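Long-range contact in cerato-platanin-like protein (Moniliophthora perniciosa, PDB 3SUK), which is a secreted fungal member of the cerato-platanin family, with a double-psi beta-barrel fold and a function that is not established: residues A[24-29]-A[54-59]. Sequence-based numbering, arbitrary orientation.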
ATOM      1  N   CYS A  24       9.534   6.652   3.158  1.00 10.08           N
ATOM      2  CA  CYS A  24       8.822   7.438   4.175  1.00  9.23           C
ATOM      3  C   CYS A  24       9.318   7.176   5.596  1.00 11.63           C
ATOM      4  O   CYS A  24       8.584   6.892   6.464  1.00 10.71           O
ATOM      5  CB  CYS A  24       7.305   7.221   4.093  1.00  8.00           C
ATOM      6  SG  CYS A  24       6.613   7.568   2.392  1.00 10.68           S
ATOM      7  N   SER A  25      10.621   7.346   5.732  1.00 11.39           N
ATOM      8  CA  SER A  25      11.292   7.076   6.973  1.00 10.33           C
ATOM      9  C   SER A  25      11.327   8.351   7.850  1.00 11.05           C
ATOM     10  O   SER A  25      10.474   8.541   8.641  1.00 12.46           O
ATOM     11  CB  SER A  25      12.716   6.570   6.632  1.00 10.22           C
ATOM     12  OG  SER A  25      13.443   7.448   5.836  1.00 12.31           O
ATOM     13  N   THR A  26      12.265   9.210   7.570  1.00 13.50           N
ATOM     14  CA  THR A  26      12.660  10.370   8.313  1.00 13.77           C
ATOM     15  C   THR A  26      12.144  11.655   7.610  1.00 14.48           C
ATOM     16  O   THR A  26      11.465  11.595   6.619  1.00 14.13           O
ATOM     17  CB  THR A  26      14.261  10.167   8.329  1.00 15.01           C
ATOM     18  OG1 THR A  26      14.743   9.569   9.515  1.00 23.17           O
ATOM     19  CG2 THR A  26      15.057  11.162   7.684  1.00 13.16           C
ATOM     20  N   GLY A  27      12.457  12.829   8.136  1.00 12.40           N
ATOM     21  CA  GLY A  27      12.090  14.091   7.514  1.00 11.70           C
ATOM     22  C   GLY A  27      10.701  14.555   7.901  1.00 11.34           C
ATOM     23  O   GLY A  27      10.005  13.861   8.569  1.00 11.24           O
ATOM     24  N   ALA A  28      10.303  15.707   7.409  1.00 11.88           N
ATOM     25  CA  ALA A  28       9.038  16.287   7.841  1.00 11.05           C
ATOM     26  C   ALA A  28       7.848  15.388   7.536  1.00 10.12           C
ATOM     27  O   ALA A  28       6.962  15.290   8.330  1.00 11.09           O
ATOM     28  CB  ALA A  28       8.864  17.635   7.219  1.00 13.60           C
ATOM     29  N   ASN A  29       7.894  14.728   6.377  1.00 10.08           N
ATOM     30  CA  ASN A  29       6.787  13.834   5.954  1.00  8.92           C
ATOM     31  C   ASN A  29       6.963  12.330   6.253  1.00  8.32           C
ATOM     32  O   ASN A  29       6.155  11.531   5.937  1.00 10.84           O
ATOM     33  CB  ASN A  29       6.468  14.057   4.465  1.00 10.08           C
ATOM     34  CG  ASN A  29       5.864  15.400   4.207  1.00 11.97           C
ATOM     35  OD1 ASN A  29       4.899  15.750   4.786  1.00 16.69           O
ATOM     36  ND2 ASN A  29       6.454  16.150   3.322  1.00 11.80           N
ATOM     37  N   GLY A  54       7.116  10.035  -4.600  1.00 11.86           N
ATOM     38  CA  GLY A  54       8.306  10.272  -5.397  1.00 14.07           C
ATOM     39  C   GLY A  54       9.556   9.713  -4.766  1.00 14.88           C
ATOM     40  O   GLY A  54      10.478   9.343  -5.429  1.00 19.08           O
ATOM     41  N   GLY A  55       9.614   9.746  -3.454  1.00 15.41           N
ATOM     42  CA  GLY A  55      10.795   9.366  -2.715  1.00 14.47           C
ATOM     43  C   GLY A  55      10.738  10.005  -1.340  1.00 15.57           C
ATOM     44  O   GLY A  55       9.677  10.365  -0.877  1.00 14.98           O
ATOM     45  N   PHE A  56      11.905  10.204  -0.747  1.00 15.61           N
ATOM     46  CA  PHE A  56      12.058  10.750   0.591  1.00 14.32           C
ATOM     47  C   PHE A  56      11.327  12.047   0.759  1.00 10.29           C
ATOM     48  O   PHE A  56      11.355  12.878  -0.064  1.00 14.09           O
ATOM     49  CB  PHE A  56      13.540  11.096   0.801  1.00 13.87           C
ATOM     50  CG  PHE A  56      13.858  11.572   2.176  1.00 16.30           C
ATOM     51  CD1 PHE A  56      13.941  10.701   3.214  1.00 14.18           C
ATOM     52  CD2 PHE A  56      14.050  12.882   2.418  1.00 15.33           C
ATOM     53  CE1 PHE A  56      14.216  11.150   4.496  1.00 20.24           C
ATOM     54  CE2 PHE A  56      14.323  13.320   3.695  1.00 16.21           C
ATOM     55  CZ  PHE A  56      14.393  12.423   4.711  1.00 16.40           C
ATOM     56  N   ASN A  57      10.644  12.168   1.894  1.00 12.07           N
ATOM     57  CA  ASN A  57       9.958  13.368   2.320  1.00 13.17           C
ATOM     58  C   ASN A  57       8.796  13.743   1.419  1.00  8.06           C
ATOM     59  O   ASN A  57       8.363  14.858   1.377  1.00 11.19           O
ATOM     60  CB  ASN A  57      10.952  14.540   2.547  1.00 13.04           C
ATOM     61  CG  ASN A  57      10.372  15.625   3.377  1.00 14.83           C
ATOM     62  OD1 ASN A  57       9.617  15.363   4.274  1.00 16.75           O
ATOM     63  ND2 ASN A  57      10.662  16.857   3.027  1.00 18.40           N
ATOM     64  N   SER A  58       8.244  12.761   0.724  1.00  9.71           N
ATOM     65  CA  SER A  58       7.129  13.074  -0.146  1.00  9.74           C
ATOM     66  C   SER A  58       5.918  13.482   0.703  1.00  8.61           C
ATOM     67  O   SER A  58       5.649  12.842   1.680  1.00  9.62           O
ATOM     68  CB  SER A  58       6.757  11.834  -0.935  1.00  8.95           C
ATOM     69  OG  SER A  58       5.537  12.045  -1.573  1.00 10.61           O
ATOM     70  N   PRO A  59       5.169  14.487   0.280  1.00  9.90           N
ATOM     71  CA  PRO A  59       3.935  14.808   0.994  1.00  9.36           C
ATOM     72  C   PRO A  59       2.871  13.725   0.811  1.00  8.30           C
ATOM     73  O   PRO A  59       1.916  13.797   1.509  1.00  9.92           O
ATOM     74  CB  PRO A  59       3.503  16.138   0.386  1.00 11.11           C
ATOM     75  CG  PRO A  59       4.001  16.036  -1.017  1.00 13.86           C
ATOM     76  CD  PRO A  59       5.371  15.423  -0.850  1.00 11.34           C
TER
HETATM   77  O   HOH W   1      10.458  10.491   4.240  1.00 12.60           O
HETATM   78  O   HOH W   2       1.655  15.021   3.927  1.00 13.39           O
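The F56 ring meets T26 and S25 along its edge: T26 CG2 lies 3.3 Å from F56 CZ, near the ring plane, with T26 CB and S25 OG at the same rim, while the amide N of G27 approaches obliquely. F56 CG stands anti to the backbone N (chi1 -176°), which sets the ring beside residues 25-27. The amides of N29 and N57 have planes 28° apart although the two side chains cross at about a right angle. Here two asparagines illustrate how loops without regular secondary structure can be joined by reciprocal bonds between side chain and backbone. N57 OD1 accepts the backbone N-H of N29 at 2.8 Å, the donor lying almost on the extension of the carbonyl bond. In return, N29 ND2 donates to N57 O at 3.0 Å, reaching it from above the carbonyl plane. N29 CB also presses against S58 O, 3.1 Å away, and N29 ND2 lies 3.7 Å from P59 CA. An alanine in place of N29 would probably leave N57 O without this amide donor and open a gap beside P59. A water extends the link, donating to T26 O and accepting from N57 N at 2.9 Å. N57 follows F56 in a type II turn from G55 to S58, closed by a weak S58 N to G55 O bond. At the start of residues 24-29, the buried C24 forms a disulfide with C61, tying the same two loops covalently. The arrangement thus joins two irregular loops, one before and one after strand 47-50, on the double-psi beta-barrel of the cerato-platanin family.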